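Local coordinates for glutathione s-transferase protein (Ralstonia solanacearum, PDB 3TOU), which binds glutathione and probably catalyses its conjugation to electrophilic substrates, at residues 17-22 with 199-204; 79-84 with 153-158; 139-144 with 180-185. All blocks are in the same frame, centred on the assembly; numbering follows the deposited sequence. Where two conformers were deposited one is given.

Contact 1: 17-22 with 199-204; sequences VRVVLA and LETQPQ
T201 meets the helical segment 17-22 with its methyl group lying over the guanidinium of R18, CG2 standing 3.8 Å above the guanidinium plane and over its centre. The two side chains run past each other in opposite directions, and the same methyl also rests on the aliphatic start of the arginine, T201 CG2 to R18 CB being 3.8 Å. The arginine is bent at chi3 (65°), which brings the guanidinium as well as CB against the methyl. V19 adds a smaller van der Waals contact, its CG2 against the hydroxyl oxygen T201 OG1 at 3.5 Å, with the two side chains crossing at about a right angle. A22 CB approaches the carboxylate of E200 more loosely.

A water makes a clear polar link between the segments. Lying in the guanidinium plane, it accepts from R18 NH1 at 2.9 Å and donates to Q202 O at 2.7 Å, which ties the arginine to the backbone just past T201. T201 OG1 finds its hydrogen bonds outside the two segments, with S197 O and R15 NE.

The side chain of R18 is about 11 Å from the bound glutathione. The contact sets helix 12-23 of the thioredoxin-like N-terminal domain against the loop that follows helix 196-199; V19 also packs on helix 157-172, while V17, V20 and L21 face helix 65-74.

Contact 2: 79-84 with 153-158; sequences ARLIPP and NHLTLA
R80 reaches the second segment through its backbone oxygen, which approaches the edge of the H154 ring at 3.6 Å from NE2. A water spans this gap: it donates to R80 O at 2.8 Å and lies in the plane of the imidazole, 3.1 Å from H154 NE2. The arginine side chain turns away from 153-158 and folds back on its own segment, where NE donates to I82 O at 2.9 Å in a bent bond (137°), while P84 CD lies over one face of the guanidinium.

L81 comes next and carries the main bond. Its carbonyl oxygen accepts from L157 N at 2.9 Å with a nearly straight N-H...O angle of 175°, and T156 CB presses against the same oxygen at 3.3 Å. T156 is the N-cap of helix 157-172, its OG1 accepting from A158 N; chi1 of 65° sets the hydroxyl between the backbone N and the carbonyl carbon, within range of that amide. In the all-helical C-terminal domain of glutathione transferases, the start of this helix is the usual site of an N-capping box. T156 and D159 occupy its two positions; T156 N donates to D159 OD2, the return bond, whereas OG1 is seen on A158 N, so the box is followed in part. The L81 side chain lies alongside L155, both pointing the same way, with their CD2 atoms 3.9 Å apart. D73 of helix 65-74 holds the segment in turn, its carboxylate accepting from both L81 N and I82 N.

At I82 the contact becomes purely apolar: CD1 touches L157 CD2 at 3.8 Å, again with parallel side chains, and the isoleucine continues onto R89 and R93 of helix 86-114.

Contact 3: 139-144 with 180-185; sequences AMSRGL and EQHANL
S141 and N184 grip each other through two hydrogen bonds. S141 OG donates to N184 OD1 at 2.7 Å, and N184 ND2 returns a bond to S141 O at 2.8 Å (N-H...O 162°). The acceptor carbonyl lies exactly in the amide plane of N184, so both ends of the amide are engaged by one residue and its rotation is fixed, with oxygen toward the hydroxyl and nitrogen toward the backbone. The serine hydroxyl gets there by standing opposite its own backbone N (chi1 -176°). ND2 also donates to A145 O, so the asparagine binds two carbonyls near the C-terminal end of helix 123-144.

H182 flanks the pair. Its ND1 is 3.4 Å from S141 CB, and a water in the plane of the ring joins the two side chains, donating to S141 OG at 3.0 Å and lying 2.8 Å from H182 ND1. In the helical C-terminal domain of this glutathione transferase, the contact joins the last turns of helix 123-144 to the break between helices 178-181 and 183-193, with H182 at the N-cap position of the latter.

Next to the polar group lies an apolar layer. L185 CD2 touches M140 CB and L144 CD2, both at 4.1 Å, and rests on the backbone N of S141, the residue whose CA lies nearest its own; L144 CD2 also lies against the backbone oxygen of N184. Further out, M140 packs on L98, A99 and L102 of helix 86-114, and L185 and H182 both reach L137. A139 touches P47 of the second subunit.

Contacts 1 and 2 are neighbours, their centres 17 Å apart, and they touch: V20 of helix 12-23 packs on both L81 and L157. Contact 3 lies apart, its centre 23 Å from that of contact 1 and 20 Å from that of contact 2. Along the chain, contact 1 spans the widest interval and encloses both others, whereas contacts 2 and 3 interlock, their segments alternating as 79-84, 139-144, 153-158 and 180-185. Through R18 and V20, helix 12-23 thus ties the N-terminal domain, whose residues line the glutathione pocket, to the C-terminal part; contact 2 brings the interdomain linker to helix 157-172, and contact 3 lies wholly among the C-terminal helices.

Contact 1: 17-22 with 199-204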
ATOM      1  N   VAL A  17      12.502  -0.309  -1.743  1.00 10.65           N
ATOM      2  CA  VAL A  17      12.844   0.077  -3.104  1.00  8.04           C
ATOM      3  C   VAL A  17      14.369   0.084  -3.315  1.00  9.75           C
ATOM      4  O   VAL A  17      14.852  -0.413  -4.335  1.00 10.75           O
ATOM      5  CB  VAL A  17      12.239   1.467  -3.435  1.00 10.59           C
ATOM      6  CG1 VAL A  17      12.799   1.991  -4.758  1.00 12.83           C
ATOM      7  CG2 VAL A  17      10.707   1.380  -3.463  1.00 10.72           C
ATOM      8  N   ARG A  18      15.110   0.615  -2.344  1.00 10.45           N
ATOM      9  CA  ARG A  18      16.569   0.710  -2.465  1.00 11.49           C
ATOM     10  C   ARG A  18      17.199  -0.672  -2.527  1.00 12.37           C
ATOM     11  O   ARG A  18      18.147  -0.883  -3.281  1.00 12.25           O
ATOM     12  CB  ARG A  18      17.170   1.518  -1.311  1.00 11.13           C
ATOM     13  CG  ARG A  18      16.791   3.003  -1.381  1.00 11.76           C
ATOM     14  CD  ARG A  18      17.220   3.751  -0.137  1.00 17.73           C
ATOM     15  NE  ARG A  18      18.669   3.794   0.019  1.00 19.82           N
ATOM     16  CZ  ARG A  18      19.289   3.793   1.198  1.00 17.98           C
ATOM     17  NH1 ARG A  18      18.594   3.733   2.319  1.00 16.81           N
ATOM     18  NH2 ARG A  18      20.612   3.854   1.257  1.00 25.60           N
ATOM     19  N   VAL A  19      16.663  -1.602  -1.733  1.00 12.08           N
ATOM     20  CA  VAL A  19      17.137  -2.990  -1.765  1.00  9.58           C
ATOM     21  C   VAL A  19      16.861  -3.626  -3.127  1.00 13.39           C
ATOM     22  O   VAL A  19      17.734  -4.285  -3.689  1.00 12.17           O
ATOM     23  CB  VAL A  19      16.538  -3.839  -0.630  1.00 11.27           C
ATOM     24  CG1 VAL A  19      16.925  -5.332  -0.780  1.00 10.52           C
ATOM     25  CG2 VAL A  19      17.032  -3.292   0.721  1.00 12.05           C
ATOM     26  N   VAL A  20      15.658  -3.408  -3.651  1.00 11.87           N
ATOM     27  CA  VAL A  20      15.296  -3.911  -4.968  1.00  9.44           C
ATOM     28  C   VAL A  20      16.248  -3.350  -6.031  1.00 14.31           C
ATOM     29  O   VAL A  20      16.766  -4.115  -6.853  1.00 10.98           O
ATOM     30  CB  VAL A  20      13.828  -3.553  -5.316  1.00 10.88           C
ATOM     31  CG1 VAL A  20      13.541  -3.742  -6.811  1.00 12.60           C
ATOM     32  CG2 VAL A  20      12.896  -4.449  -4.497  1.00 11.42           C
ATOM     33  N   LEU A  21      16.481  -2.039  -5.999  1.00 12.94           N
ATOM     34  CA  LEU A  21      17.363  -1.393  -6.974  1.00 13.89           C
ATOM     35  C   LEU A  21      18.784  -1.969  -6.908  1.00 14.40           C
ATOM     36  O   LEU A  21      19.419  -2.170  -7.938  1.00 16.55           O
ATOM     37  CB  LEU A  21      17.358   0.132  -6.796  1.00 14.85           C
ATOM     38  CG  LEU A  21      16.033   0.839  -7.169  1.00 12.93           C
ATOM     39  CD1 LEU A  21      16.035   2.296  -6.723  1.00 14.42           C
ATOM     40  CD2 LEU A  21      15.723   0.744  -8.654  1.00 17.32           C
ATOM     41  N   ALA A  22      19.258  -2.259  -5.697  1.00 13.96           N
ATOM     42  CA  ALA A  22      20.604  -2.831  -5.520  1.00 12.99           C
ATOM     43  C   ALA A  22      20.661  -4.268  -6.054  1.00 14.86           C
ATOM     44  O   ALA A  22      21.601  -4.632  -6.771  1.00 13.98           O
ATOM     45  CB  ALA A  22      21.014  -2.774  -4.049  1.00 12.57           C
ATOM     46  N   LEU A 199      23.102  -4.349   3.874  1.00 17.16           N
ATOM     47  CA  LEU A 199      24.189  -3.663   4.572  1.00 19.15           C
ATOM     48  C   LEU A 199      24.315  -2.192   4.121  1.00 18.15           C
ATOM     49  O   LEU A 199      24.602  -1.314   4.929  1.00 23.73           O
ATOM     50  CB  LEU A 199      25.523  -4.423   4.387  1.00 19.95           C
ATOM     51  CG  LEU A 199      25.735  -5.767   5.109  1.00 25.44           C
ATOM     52  CD1 LEU A 199      26.954  -6.519   4.557  1.00 28.87           C
ATOM     53  CD2 LEU A 199      25.848  -5.599   6.614  1.00 27.69           C
ATOM     54  N   GLU A 200      24.049  -1.937   2.843  1.00 17.00           N
ATOM     55  CA  GLU A 200      24.199  -0.603   2.250  1.00 19.44           C
ATOM     56  C   GLU A 200      23.000   0.318   2.472  1.00 21.33           C
ATOM     57  O   GLU A 200      23.044   1.492   2.075  1.00 19.51           O
ATOM     58  CB  GLU A 200      24.426  -0.716   0.737  1.00 22.88           C
ATOM     59  CG  GLU A 200      25.741  -1.357   0.301  1.00 36.74           C
ATOM     60  CD  GLU A 200      25.692  -1.899  -1.129  1.00 46.82           C
ATOM     61  OE1 GLU A 200      24.609  -1.877  -1.770  1.00 45.18           O
ATOM     62  OE2 GLU A 200      26.745  -2.364  -1.614  1.00 45.90           O
ATOM     63  N   THR A 201      21.923  -0.206   3.065  1.00 13.75           N
ATOM     64  CA  THR A 201      20.673   0.553   3.179  1.00 14.32           C
ATOM     65  C   THR A 201      20.109   0.616   4.597  1.00 18.82           C
ATOM     66  O   THR A 201      18.909   0.839   4.780  1.00 16.69           O
ATOM     67  CB  THR A 201      19.570  -0.068   2.263  1.00 12.97           C
ATOM     68  OG1 THR A 201      19.378  -1.442   2.619  1.00 14.53           O
ATOM     69  CG2 THR A 201      19.956   0.019   0.785  1.00 12.60           C
ATOM     70  N   GLN A 202      20.958   0.431   5.605  1.00 18.56           N
ATOM     71  CA  GLN A 202      20.493   0.397   6.994  1.00 16.33           C
ATOM     72  C   GLN A 202      19.951   1.773   7.384  1.00 15.40           C
ATOM     73  O   GLN A 202      20.556   2.782   7.026  1.00 18.30           O
ATOM     74  CB  GLN A 202      21.643  -0.021   7.928  1.00 17.48           C
ATOM     75  CG  GLN A 202      22.240  -1.366   7.529  1.00 18.17           C
ATOM     76  CD  GLN A 202      23.432  -1.781   8.372  1.00 34.59           C
ATOM     77  OE1 GLN A 202      23.280  -2.170   9.524  1.00 38.13           O
ATOM     78  NE2 GLN A 202      24.620  -1.723   7.787  1.00 36.83           N
ATOM     79  N   PRO A 203      18.799   1.815   8.101  1.00 16.29           N
ATOM     80  CA  PRO A 203      18.219   3.097   8.497  1.00 19.21           C
ATOM     81  C   PRO A 203      19.159   3.847   9.423  1.00 19.43           C
ATOM     82  O   PRO A 203      19.185   5.068   9.404  1.00 18.10           O
ATOM     83  CB  PRO A 203      16.916   2.706   9.220  1.00 17.58           C
ATOM     84  CG  PRO A 203      17.092   1.259   9.594  1.00 20.02           C
ATOM     85  CD  PRO A 203      17.932   0.684   8.487  1.00 18.94           C
ATOM     86  N   GLN A 204      19.963   3.091  10.166  1.00 21.07           N
ATOM     87  CA  GLN A 204      20.956   3.632  11.093  1.00 25.11           C
ATOM     88  C   GLN A 204      22.043   4.471  10.413  1.00 23.98           C
ATOM     89  O   GLN A 204      22.693   5.274  11.081  1.00 26.44           O
ATOM     90  CB  GLN A 204      21.581   2.506  11.925  1.00 22.13           C
ATOM     91  CG  GLN A 204      20.606   1.816  12.891  1.00 20.69           C
ATOM     92  CD  GLN A 204      19.899   0.608  12.287  1.00 26.80           C
ATOM     93  OE1 GLN A 204      20.046   0.313  11.094  1.00 23.02           O
ATOM     94  NE2 GLN A 204      19.123  -0.096  13.114  1.00 25.47           N
TER
HETATM   95  O   HOH W   1      20.511   3.848   4.515  1.00 18.97           O

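Contact 2: 79-84 with 153-158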
ATOM      1  N   ALA A  79      18.420 -11.214 -11.555  1.00 24.96           N
ATOM      2  CA  ALA A  79      17.417 -11.792 -10.660  1.00 29.64           C
ATOM      3  C   ALA A  79      15.992 -11.647 -11.193  1.00 23.51           C
ATOM      4  O   ALA A  79      15.736 -10.895 -12.142  1.00 23.27           O
ATOM      5  CB  ALA A  79      17.541 -11.238  -9.237  1.00 26.54           C
ATOM      6  N   ARG A  80      15.084 -12.422 -10.620  1.00 23.47           N
ATOM      7  CA  ARG A  80      13.662 -12.277 -10.907  1.00 23.32           C
ATOM      8  C   ARG A  80      12.966 -12.180  -9.559  1.00 17.34           C
ATOM      9  O   ARG A  80      12.746 -13.183  -8.884  1.00 19.57           O
ATOM     10  CB  ARG A  80      13.130 -13.453 -11.740  1.00 30.98           C
ATOM     11  CG  ARG A  80      11.675 -13.284 -12.231  1.00 36.31           C
ATOM     12  CD  ARG A  80      11.429 -11.928 -12.909  1.00 38.97           C
ATOM     13  NE  ARG A  80      10.073 -11.814 -13.451  1.00 47.46           N
ATOM     14  CZ  ARG A  80       9.716 -12.169 -14.685  1.00 53.50           C
ATOM     15  NH1 ARG A  80      10.608 -12.677 -15.529  1.00 56.77           N
ATOM     16  NH2 ARG A  80       8.458 -12.014 -15.083  1.00 47.63           N
ATOM     17  N   LEU A  81      12.645 -10.958  -9.154  1.00 15.77           N
ATOM     18  CA  LEU A  81      12.122 -10.731  -7.802  1.00 16.01           C
ATOM     19  C   LEU A  81      10.610 -10.919  -7.677  1.00 16.15           C
ATOM     20  O   LEU A  81      10.094 -11.086  -6.571  1.00 14.33           O
ATOM     21  CB  LEU A  81      12.531  -9.352  -7.289  1.00 14.57           C
ATOM     22  CG  LEU A  81      14.035  -9.083  -7.166  1.00 14.89           C
ATOM     23  CD1 LEU A  81      14.274  -7.644  -6.761  1.00 15.72           C
ATOM     24  CD2 LEU A  81      14.681 -10.066  -6.184  1.00 17.86           C
ATOM     25  N   ILE A  82       9.899 -10.873  -8.799  1.00 14.49           N
ATOM     26  CA  ILE A  82       8.456 -11.144  -8.796  1.00 13.64           C
ATOM     27  C   ILE A  82       8.176 -12.205  -9.860  1.00 13.71           C
ATOM     28  O   ILE A  82       8.464 -11.985 -11.039  1.00 17.50           O
ATOM     29  CB  ILE A  82       7.608  -9.877  -9.087  1.00 14.18           C
ATOM     30  CG1 ILE A  82       8.016  -8.722  -8.157  1.00 18.51           C
ATOM     31  CG2 ILE A  82       6.110 -10.204  -8.925  1.00 16.77           C
ATOM     32  CD1 ILE A  82       7.327  -7.403  -8.458  1.00 18.25           C
ATOM     33  N   PRO A  83       7.633 -13.363  -9.449  1.00 17.68           N
ATOM     34  CA  PRO A  83       7.260 -14.405 -10.418  1.00 17.72           C
ATOM     35  C   PRO A  83       6.276 -13.879 -11.471  1.00 20.45           C
ATOM     36  O   PRO A  83       5.469 -12.994 -11.162  1.00 21.38           O
ATOM     37  CB  PRO A  83       6.567 -15.456  -9.539  1.00 17.46           C
ATOM     38  CG  PRO A  83       7.197 -15.288  -8.198  1.00 15.12           C
ATOM     39  CD  PRO A  83       7.368 -13.792  -8.064  1.00 13.63           C
ATOM     40  N   PRO A  84       6.380 -14.371 -12.723  0.50 20.86           N
ATOM     41  CA  PRO A  84       5.580 -13.822 -13.824  0.50 22.24           C
ATOM     42  C   PRO A  84       4.084 -14.122 -13.732  0.50 21.79           C
ATOM     43  O   PRO A  84       3.274 -13.393 -14.304  0.50 17.53           O
ATOM     44  CB  PRO A  84       6.164 -14.513 -15.061  0.50 23.60           C
ATOM     45  CG  PRO A  84       6.768 -15.768 -14.548  0.50 25.97           C
ATOM     46  CD  PRO A  84       7.296 -15.431 -13.184  0.50 22.39           C
ATOM     47  N   ASN A 153      12.552 -21.125  -4.316  1.00 31.40           N
ATOM     48  CA  ASN A 153      13.919 -21.472  -3.906  1.00 34.24           C
ATOM     49  C   ASN A 153      14.931 -20.333  -3.940  1.00 31.18           C
ATOM     50  O   ASN A 153      16.136 -20.567  -3.815  1.00 33.98           O
ATOM     51  CB  ASN A 153      14.449 -22.700  -4.686  1.00 40.03           C
ATOM     52  CG  ASN A 153      14.577 -22.454  -6.197  1.00 52.98           C
ATOM     53  OD1 ASN A 153      15.415 -21.669  -6.655  1.00 59.33           O
ATOM     54  ND2 ASN A 153      13.761 -23.160  -6.978  1.00 57.51           N
ATOM     55  N   HIS A 154      14.455 -19.100  -4.098  1.00 25.57           N
ATOM     56  CA  HIS A 154      15.369 -17.984  -4.235  1.00 23.03           C
ATOM     57  C   HIS A 154      14.775 -16.722  -3.630  1.00 21.03           C
ATOM     58  O   HIS A 154      13.567 -16.662  -3.369  1.00 19.57           O
ATOM     59  CB  HIS A 154      15.757 -17.756  -5.711  1.00 26.53           C
ATOM     60  CG  HIS A 154      14.596 -17.454  -6.609  1.00 39.29           C
ATOM     61  ND1 HIS A 154      13.915 -18.433  -7.301  1.00 48.79           N
ATOM     62  CD2 HIS A 154      13.999 -16.281  -6.931  1.00 38.11           C
ATOM     63  CE1 HIS A 154      12.949 -17.875  -8.011  1.00 50.03           C
ATOM     64  NE2 HIS A 154      12.974 -16.572  -7.797  1.00 45.24           N
ATOM     65  N   LEU A 155      15.640 -15.741  -3.401  1.00 19.83           N
ATOM     66  CA  LEU A 155      15.213 -14.435  -2.885  1.00 16.92           C
ATOM     67  C   LEU A 155      14.201 -13.796  -3.840  1.00 17.88           C
ATOM     68  O   LEU A 155      14.410 -13.753  -5.058  1.00 18.40           O
ATOM     69  CB  LEU A 155      16.421 -13.514  -2.685  1.00 22.84           C
ATOM     70  CG  LEU A 155      16.127 -12.073  -2.261  1.00 19.28           C
ATOM     71  CD1 LEU A 155      16.549 -11.810  -0.838  1.00 24.24           C
ATOM     72  CD2 LEU A 155      16.873 -11.132  -3.189  1.00 28.57           C
ATOM     73  N   THR A 156      13.083 -13.335  -3.284  1.00 15.66           N
ATOM     74  CA  THR A 156      12.124 -12.551  -4.061  1.00 16.06           C
ATOM     75  C   THR A 156      11.823 -11.257  -3.319  1.00 12.73           C
ATOM     76  O   THR A 156      12.379 -10.987  -2.235  1.00 11.72           O
ATOM     77  CB  THR A 156      10.787 -13.299  -4.248  1.00 15.40           C
ATOM     78  OG1 THR A 156      10.162 -13.475  -2.973  1.00 15.10           O
ATOM     79  CG2 THR A 156      10.982 -14.667  -4.950  1.00 16.43           C
ATOM     80  N   LEU A 157      10.920 -10.467  -3.898  1.00 12.16           N
ATOM     81  CA  LEU A 157      10.412  -9.257  -3.235  1.00 13.54           C
ATOM     82  C   LEU A 157       9.765  -9.572  -1.887  1.00 13.87           C
ATOM     83  O   LEU A 157       9.787  -8.732  -0.994  1.00 13.07           O
ATOM     84  CB  LEU A 157       9.421  -8.531  -4.141  1.00 12.17           C
ATOM     85  CG  LEU A 157       8.823  -7.192  -3.677  1.00 10.12           C
ATOM     86  CD1 LEU A 157       9.905  -6.194  -3.267  1.00 14.99           C
ATOM     87  CD2 LEU A 157       7.902  -6.624  -4.741  1.00 16.26           C
ATOM     88  N   ALA A 158       9.239 -10.791  -1.729  1.00 12.36           N
ATOM     89  CA  ALA A 158       8.666 -11.220  -0.444  1.00 13.22           C
ATOM     90  C   ALA A 158       9.712 -11.168   0.667  1.00 13.79           C
ATOM     91  O   ALA A 158       9.477 -10.597   1.732  1.00 12.70           O
ATOM     92  CB  ALA A 158       8.069 -12.623  -0.559  1.00 14.23           C
TER
HETATM   93  O   HOH W   2      10.557 -14.910  -8.679  1.00 23.69           O

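Contact 3: 139-144 with 180-185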
ATOM      1  N   ALA A 139       1.968 -14.491  11.556  1.00 13.05           N
ATOM      2  CA  ALA A 139       1.692 -14.954  10.190  1.00 13.88           C
ATOM      3  C   ALA A 139       2.944 -15.129   9.357  1.00 15.02           C
ATOM      4  O   ALA A 139       3.023 -16.074   8.576  1.00 15.98           O
ATOM      5  CB  ALA A 139       0.736 -14.011   9.472  1.00 15.28           C
ATOM      6  N   MET A 140       3.896 -14.197   9.484  1.00 12.07           N
ATOM      7  CA  MET A 140       5.183 -14.345   8.806  1.00 14.10           C
ATOM      8  C   MET A 140       5.887 -15.624   9.262  1.00 15.30           C
ATOM      9  O   MET A 140       6.410 -16.370   8.432  1.00 16.11           O
ATOM     10  CB  MET A 140       6.098 -13.169   9.110  1.00 10.58           C
ATOM     11  CG  MET A 140       5.627 -11.849   8.490  1.00 12.39           C
ATOM     12  SD  MET A 140       6.722 -10.509   8.986  1.00 16.32           S
ATOM     13  CE  MET A 140       6.098  -9.225   7.889  1.00 15.81           C
ATOM     14  N   SER A 141       5.924 -15.839  10.579  1.00 15.71           N
ATOM     15  CA  SER A 141       6.539 -17.055  11.141  1.00 16.10           C
ATOM     16  C   SER A 141       5.842 -18.321  10.613  1.00 17.21           C
ATOM     17  O   SER A 141       6.514 -19.248  10.140  1.00 19.03           O
ATOM     18  CB  SER A 141       6.513 -17.018  12.665  1.00 13.94           C
ATOM     19  OG  SER A 141       7.186 -18.145  13.217  1.00 18.95           O
ATOM     20  N   ARG A 142       4.509 -18.344  10.668  1.00 18.16           N
ATOM     21  CA  ARG A 142       3.733 -19.479  10.154  1.00 19.74           C
ATOM     22  C   ARG A 142       3.960 -19.708   8.661  1.00 20.56           C
ATOM     23  O   ARG A 142       4.136 -20.852   8.217  1.00 17.91           O
ATOM     24  CB  ARG A 142       2.236 -19.308  10.433  1.00 19.37           C
ATOM     25  CG  ARG A 142       1.826 -19.547  11.883  1.00 28.94           C
ATOM     26  CD  ARG A 142       0.296 -19.683  12.012  1.00 39.04           C
ATOM     27  NE  ARG A 142      -0.410 -18.592  11.344  1.00 45.29           N
ATOM     28  CZ  ARG A 142      -0.818 -17.469  11.933  1.00 43.41           C
ATOM     29  NH1 ARG A 142      -0.622 -17.265  13.233  1.00 40.62           N
ATOM     30  NH2 ARG A 142      -1.435 -16.549  11.213  1.00 42.41           N
ATOM     31  N   GLY A 143       3.983 -18.619   7.896  1.00 19.65           N
ATOM     32  CA  GLY A 143       4.160 -18.686   6.448  1.00 18.90           C
ATOM     33  C   GLY A 143       5.522 -19.189   6.004  1.00 21.31           C
ATOM     34  O   GLY A 143       5.609 -19.959   5.045  1.00 21.40           O
ATOM     35  N   LEU A 144       6.579 -18.757   6.695  1.00 16.56           N
ATOM     36  CA  LEU A 144       7.943 -19.122   6.352  1.00 14.67           C
ATOM     37  C   LEU A 144       8.237 -20.567   6.747  1.00 17.79           C
ATOM     38  O   LEU A 144       8.964 -21.276   6.039  1.00 18.04           O
ATOM     39  CB  LEU A 144       8.952 -18.190   7.034  1.00 15.79           C
ATOM     40  CG  LEU A 144      10.439 -18.532   6.871  1.00 14.51           C
ATOM     41  CD1 LEU A 144      10.894 -18.324   5.442  1.00 20.99           C
ATOM     42  CD2 LEU A 144      11.241 -17.699   7.860  1.00 19.19           C
ATOM     43  N   GLU A 180      12.841 -13.630  19.946  1.00 27.21           N
ATOM     44  CA  GLU A 180      12.485 -14.583  21.010  1.00 27.85           C
ATOM     45  C   GLU A 180      11.162 -15.291  20.714  1.00 27.02           C
ATOM     46  O   GLU A 180      11.036 -16.503  20.930  1.00 29.95           O
ATOM     47  CB  GLU A 180      12.474 -13.902  22.389  1.00 35.27           C
ATOM     48  CG  GLU A 180      11.464 -14.479  23.399  1.00 52.64           C
ATOM     49  CD  GLU A 180      12.083 -14.843  24.737  1.00 64.78           C
ATOM     50  OE1 GLU A 180      11.825 -14.126  25.728  1.00 66.08           O
ATOM     51  OE2 GLU A 180      12.823 -15.851  24.799  1.00 68.51           O
ATOM     52  N   GLN A 181      10.191 -14.540  20.189  1.00 21.11           N
ATOM     53  CA  GLN A 181       8.895 -15.099  19.804  1.00 22.28           C
ATOM     54  C   GLN A 181       8.997 -16.082  18.635  1.00 22.77           C
ATOM     55  O   GLN A 181       8.293 -17.084  18.611  1.00 23.49           O
ATOM     56  CB  GLN A 181       7.920 -13.975  19.423  1.00 18.85           C
ATOM     57  CG  GLN A 181       7.419 -13.104  20.575  1.00 32.58           C
ATOM     58  CD  GLN A 181       6.926 -11.733  20.100  1.00 46.90           C
ATOM     59  OE1 GLN A 181       6.317 -11.608  19.035  1.00 53.95           O
ATOM     60  NE2 GLN A 181       7.196 -10.700  20.893  1.00 53.19           N
ATOM     61  N   HIS A 182       9.863 -15.781  17.663  1.00 22.87           N
ATOM     62  CA  HIS A 182       9.876 -16.494  16.382  1.00 20.22           C
ATOM     63  C   HIS A 182      11.299 -16.824  15.938  1.00 23.47           C
ATOM     64  O   HIS A 182      11.944 -16.043  15.227  1.00 20.09           O
ATOM     65  CB  HIS A 182       9.132 -15.687  15.298  1.00 19.73           C
ATOM     66  CG  HIS A 182       7.752 -15.269  15.702  1.00 22.47           C
ATOM     67  ND1 HIS A 182       6.748 -16.179  15.960  1.00 20.06           N
ATOM     68  CD2 HIS A 182       7.216 -14.044  15.923  1.00 21.47           C
ATOM     69  CE1 HIS A 182       5.648 -15.532  16.304  1.00 22.25           C
ATOM     70  NE2 HIS A 182       5.905 -14.235  16.288  1.00 22.18           N
ATOM     71  N   ALA A 183      11.782 -17.987  16.380  1.00 20.37           N
ATOM     72  CA  ALA A 183      13.106 -18.488  16.025  1.00 22.95           C
ATOM     73  C   ALA A 183      13.351 -18.508  14.521  1.00 18.62           C
ATOM     74  O   ALA A 183      14.440 -18.154  14.066  1.00 17.85           O
ATOM     75  CB  ALA A 183      13.324 -19.894  16.613  1.00 25.50           C
ATOM     76  N   ASN A 184      12.343 -18.911  13.746  1.00 16.49           N
ATOM     77  CA  ASN A 184      12.543 -18.994  12.302  1.00 17.55           C
ATOM     78  C   ASN A 184      12.754 -17.611  11.651  1.00 17.72           C
ATOM     79  O   ASN A 184      13.563 -17.474  10.731  1.00 18.38           O
ATOM     80  CB  ASN A 184      11.492 -19.862  11.598  1.00 15.97           C
ATOM     81  CG  ASN A 184      10.076 -19.267  11.608  1.00 15.45           C
ATOM     82  OD1 ASN A 184       9.735 -18.386  12.402  1.00 17.21           O
ATOM     83  ND2 ASN A 184       9.239 -19.783  10.713  1.00 16.17           N
ATOM     84  N   LEU A 185      12.083 -16.597  12.184  1.00 14.39           N
ATOM     85  CA  LEU A 185      12.309 -15.207  11.728  1.00 18.19           C
ATOM     86  C   LEU A 185      13.676 -14.682  12.139  1.00 19.11           C
ATOM     87  O   LEU A 185      14.320 -13.959  11.373  1.00 17.18           O
ATOM     88  CB  LEU A 185      11.204 -14.267  12.223  1.00 15.76           C
ATOM     89  CG  LEU A 185       9.780 -14.557  11.722  1.00 16.63           C
ATOM     90  CD1 LEU A 185       8.797 -13.467  12.198  1.00 16.94           C
ATOM     91  CD2 LEU A 185       9.740 -14.691  10.188  1.00 15.64           C
TER
HETATM   92  O   HOH W   3       7.228 -18.963  16.110  1.00 33.75           O